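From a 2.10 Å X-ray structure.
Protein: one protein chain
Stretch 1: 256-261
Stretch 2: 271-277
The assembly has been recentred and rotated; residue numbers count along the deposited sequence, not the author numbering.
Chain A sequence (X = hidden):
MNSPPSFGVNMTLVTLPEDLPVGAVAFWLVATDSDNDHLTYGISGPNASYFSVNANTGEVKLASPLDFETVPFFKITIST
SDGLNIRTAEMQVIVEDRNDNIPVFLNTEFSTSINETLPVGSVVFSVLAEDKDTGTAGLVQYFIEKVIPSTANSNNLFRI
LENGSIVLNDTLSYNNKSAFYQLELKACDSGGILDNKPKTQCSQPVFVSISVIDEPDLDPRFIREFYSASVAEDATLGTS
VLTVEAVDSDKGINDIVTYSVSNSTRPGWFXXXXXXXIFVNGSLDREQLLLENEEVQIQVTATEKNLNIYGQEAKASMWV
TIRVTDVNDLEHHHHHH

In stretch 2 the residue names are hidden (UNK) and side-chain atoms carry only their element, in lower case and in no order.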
ATOM      1  N   ILE A 256      26.899   2.794 -27.615  1.00 55.96           N
ATOM      2  CA  ILE A 256      27.967   2.353 -28.489  1.00 56.35           C
ATOM      3  C   ILE A 256      28.707   1.128 -27.897  1.00 56.11           C
ATOM      4  O   ILE A 256      28.847   1.008 -26.674  1.00 55.86           O
ATOM      5  CB  ILE A 256      29.003   3.489 -28.712  1.00 57.19           C
ATOM      6  CG1 ILE A 256      28.335   4.694 -29.418  1.00 57.99           C
ATOM      7  CG2 ILE A 256      30.156   2.993 -29.578  1.00 56.92           C
ATOM      8  CD1 ILE A 256      29.246   5.902 -29.577  1.00 59.32           C
ATOM      9  N   VAL A 257      29.201   0.248 -28.767  1.00 55.97           N
ATOM     10  CA  VAL A 257      29.960  -0.914 -28.327  1.00 57.27           C
ATOM     11  C   VAL A 257      31.391  -0.883 -28.849  1.00 57.02           C
ATOM     12  O   VAL A 257      31.604  -0.526 -29.996  1.00 57.06           O
ATOM     13  CB  VAL A 257      29.266  -2.224 -28.783  1.00 57.04           C
ATOM     14  CG1 VAL A 257      30.156  -3.403 -28.510  1.00 57.37           C
ATOM     15  CG2 VAL A 257      27.945  -2.368 -28.078  1.00 58.00           C
ATOM     16  N   THR A 258      32.351  -1.278 -28.008  1.00 58.33           N
ATOM     17  CA  THR A 258      33.718  -1.520 -28.451  1.00 59.82           C
ATOM     18  C   THR A 258      34.069  -2.979 -28.273  1.00 60.10           C
ATOM     19  O   THR A 258      33.323  -3.733 -27.670  1.00 62.46           O
ATOM     20  CB  THR A 258      34.738  -0.646 -27.724  1.00 61.65           C
ATOM     21  OG1 THR A 258      34.716  -0.947 -26.334  1.00 65.06           O
ATOM     22  CG2 THR A 258      34.406   0.785 -27.899  1.00 63.08           C
ATOM     23  N   TYR A 259      35.204  -3.378 -28.832  1.00 59.21           N
ATOM     24  CA  TYR A 259      35.563  -4.792 -28.946  1.00 59.23           C
ATOM     25  C   TYR A 259      37.009  -4.933 -28.538  1.00 60.40           C
ATOM     26  O   TYR A 259      37.774  -4.015 -28.667  1.00 57.40           O
ATOM     27  CB  TYR A 259      35.397  -5.275 -30.403  1.00 58.26           C
ATOM     28  CG  TYR A 259      34.010  -4.999 -30.967  1.00 57.95           C
ATOM     29  CD1 TYR A 259      33.686  -3.781 -31.594  1.00 57.89           C
ATOM     30  CD2 TYR A 259      33.030  -5.936 -30.861  1.00 58.08           C
ATOM     31  CE1 TYR A 259      32.394  -3.542 -32.082  1.00 57.52           C
ATOM     32  CE2 TYR A 259      31.764  -5.707 -31.336  1.00 58.25           C
ATOM     33  CZ  TYR A 259      31.439  -4.545 -31.953  1.00 56.62           C
ATOM     34  OH  TYR A 259      30.132  -4.430 -32.375  1.00 55.51           O
ATOM     35  N   SER A 260      37.376  -6.089 -28.022  1.00 63.15           N
ATOM     36  CA  SER A 260      38.781  -6.459 -27.808  1.00 64.72           C
ATOM     37  C   SER A 260      38.875  -7.979 -27.978  1.00 66.37           C
ATOM     38  O   SER A 260      37.893  -8.668 -27.830  1.00 65.67           O
ATOM     39  CB  SER A 260      39.251  -6.040 -26.413  1.00 65.59           C
ATOM     40  OG  SER A 260      38.367  -6.558 -25.419  1.00 67.42           O
ATOM     41  N   VAL A 261      40.050  -8.443 -28.370  1.00 69.73           N
ATOM     42  CA  VAL A 261      40.374  -9.836 -28.451  1.00 73.19           C
ATOM     43  C   VAL A 261      40.803 -10.210 -27.044  1.00 76.98           C
ATOM     44  O   VAL A 261      41.822  -9.717 -26.537  1.00 75.24           O
ATOM     45  CB  VAL A 261      41.503 -10.114 -29.448  1.00 72.13           C
ATOM     46  CG1 VAL A 261      41.867 -11.597 -29.432  1.00 73.00           C
ATOM     47  CG2 VAL A 261      41.053  -9.700 -30.833  1.00 71.73           C
ATOM     48  N   UNK A 271      44.154  -8.763 -34.018  1.00 66.81           N
ATOM     49  CA  UNK A 271      43.528  -7.826 -33.056  1.00 65.64           C
ATOM     50  C   UNK A 271      42.230  -7.278 -33.693  1.00 64.94           C
ATOM     51  O   UNK A 271      41.839  -7.709 -34.789  1.00 65.10           O
ATOM     52  c   UNK A 271      44.251  -6.164 -31.193  1.00 62.84           C
ATOM     53  o   UNK A 271      43.229  -6.486 -30.579  1.00 61.76           O
ATOM     54  c   UNK A 271      44.522  -6.716 -32.618  1.00 63.40           C
ATOM     55  o   UNK A 271      45.058  -5.339 -30.665  1.00 65.87           O
ATOM     56  N   UNK A 272      41.535  -6.392 -32.982  1.00 64.31           N
ATOM     57  CA  UNK A 272      40.250  -5.848 -33.435  1.00 63.43           C
ATOM     58  C   UNK A 272      40.128  -4.345 -33.099  1.00 64.39           C
ATOM     59  O   UNK A 272      40.633  -3.922 -32.073  1.00 63.71           O
ATOM     60  c   UNK A 272      36.682  -7.289 -33.206  1.00 64.74           C
ATOM     61  c   UNK A 272      37.778  -6.280 -33.481  1.00 63.30           C
ATOM     62  c   UNK A 272      39.096  -6.656 -32.823  1.00 63.03           C
ATOM     63  c   UNK A 272      39.026  -6.485 -31.296  1.00 62.09           C
ATOM     64  N   UNK A 273      39.475  -3.567 -33.969  1.00 65.89           N
ATOM     65  CA  UNK A 273      39.185  -2.153 -33.713  1.00 68.76           C
ATOM     66  C   UNK A 273      37.848  -1.940 -33.008  1.00 67.38           C
ATOM     67  O   UNK A 273      37.023  -2.844 -32.942  1.00 65.17           O
ATOM     68  n   UNK A 273      38.477  -0.270 -39.771  1.00 79.09           N
ATOM     69  c   UNK A 273      40.526  -0.169 -36.701  1.00 76.71           C
ATOM     70  c   UNK A 273      39.540  -0.424 -38.978  1.00 79.75           C
ATOM     71  c   UNK A 273      39.140  -1.361 -35.025  1.00 72.51           C
ATOM     72  n   UNK A 273      39.455  -0.060 -37.689  1.00 79.15           N
ATOM     73  n   UNK A 273      40.665  -0.941 -39.486  1.00 79.02           N
ATOM     74  c   UNK A 273      40.400  -1.410 -35.852  1.00 74.26           C
ATOM     75  N   UNK A 274      37.640  -0.712 -32.526  1.00 65.69           N
ATOM     76  CA  UNK A 274      36.387  -0.284 -31.895  1.00 66.58           C
ATOM     77  C   UNK A 274      35.143  -0.524 -32.752  1.00 65.26           C
ATOM     78  O   UNK A 274      34.049  -0.742 -32.216  1.00 62.82           O
ATOM     79  c   UNK A 274      37.259   1.498 -30.248  1.00 73.18           C
ATOM     80  c   UNK A 274      37.256   2.989 -29.848  1.00 76.89           C
ATOM     81  c   UNK A 274      36.456   1.201 -31.525  1.00 69.97           C
ATOM     82  o   UNK A 274      38.059   3.772 -30.387  1.00 79.23           O
ATOM     83  o   UNK A 274      36.454   3.387 -28.979  1.00 80.24           O
ATOM     84  N   UNK A 275      35.318  -0.472 -34.075  1.00 64.11           N
ATOM     85  CA  UNK A 275      34.222  -0.660 -35.008  1.00 65.00           C
ATOM     86  C   UNK A 275      33.967  -2.145 -35.385  1.00 63.92           C
ATOM     87  O   UNK A 275      33.255  -2.399 -36.333  1.00 63.36           O
ATOM     88  c   UNK A 275      34.418   0.198 -36.267  1.00 65.94           C
ATOM     89  o   UNK A 275      35.684   0.275 -38.261  1.00 73.57           O
ATOM     90  c   UNK A 275      35.580  -0.263 -37.141  1.00 68.19           C
ATOM     91  o   UNK A 275      36.402  -1.118 -36.729  1.00 66.08           O
ATOM     92  N   UNK A 276      34.580  -3.090 -34.664  1.00 63.62           N
ATOM     93  CA  UNK A 276      34.367  -4.523 -34.878  1.00 63.29           C
ATOM     94  C   UNK A 276      35.198  -5.190 -35.973  1.00 63.30           C
ATOM     95  O   UNK A 276      35.019  -6.385 -36.244  1.00 62.30           O
ATOM     96  N   UNK A 277      36.119  -4.447 -36.583  1.00 62.50           N
ATOM     97  CA  UNK A 277      36.930  -4.988 -37.664  1.00 62.19           C
ATOM     98  C   UNK A 277      38.173  -5.661 -37.118  1.00 62.19           C
ATOM     99  O   UNK A 277      39.034  -5.012 -36.452  1.00 60.46           O
ATOM    100  c   UNK A 277      36.226  -3.221 -39.321  1.00 61.88           C
ATOM    101  c   UNK A 277      38.324  -4.537 -39.702  1.00 61.81           C
ATOM    102  c   UNK A 277      37.407  -3.912 -38.652  1.00 61.28           C
TER

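Position 271 carries two side-chain carbons, the second bearing two oxygens: a short carboxylate, so Asp 271. Its CA-to-CB bond points sideways, but the side chain's end comes nearer to stretch 1, with OD1 of Asp 271 3.9 Å from CG2 of Val 261. OD1 of Asp 271 also accepts a weak hydrogen bond from N at position 272 (2.9 Å), a reach that suits so short an acid.

Position 272 has four carbons, forked at the first, with one arm two carbons long: Ile 272. It is buried and points toward stretch 1, so an all-carbon side chain is at home here. Its CG2 lies within reach of both inward-pointing neighbours, 3.9 Å from CB of Tyr 259 and 3.8 Å from CG2 of Val 261, and its CD1 adds a second approach to Tyr 259, 3.7 Å from CB of that residue.

Position 273 shows three carbons, a nitrogen, then a carbon carrying two more nitrogens, the guanidinium of Arg 273. It points away from stretch 1 and is exposed, as a charged group readily is.

Position 274 has three carbons, the third carrying two oxygens: Glu 274. The side chain is exposed, and it is long enough to lie along Thr 258, with OE2 of Glu 274 3.5 Å from CG2 of Thr 258.

Position 275 again has two carbons and two terminal oxygens, giving Asp 275. It points away from stretch 1, and its OD2 forms a salt bridge with NH2 of Arg 273 at 3.2 Å.

Position 276 has no side-chain atoms: Gly 276. Its phi of 84° favours glycine, and an ideal CB would sit a tight 3.4 Å from CE1 of Tyr 259. The bare CA of Gly 276 instead packs over the face of the Tyr 259 ring, 3.8 Å from its centroid, in a CH-pi contact.

Position 277 has one carbon carrying two more: Val 277. Its side chain points away from stretch 1 without touching it, and its backbone is extended, a conformation that tolerates beta-branching well. Its O accepts a hydrogen bond from N of Arg 273 at 2.9 Å.

No hydrogen bond joins the two stretches; the contact works by packing. Ile 272 fits against Tyr 259 and Val 261, and the type I turn from Arg 273 to Gly 276 brings glycine over the tyrosine ring. O of Glu 274 approaches the ring edge, 3.1 Å from CD1 of Tyr 259.

Stretch 2 (271-277) DIREDGV
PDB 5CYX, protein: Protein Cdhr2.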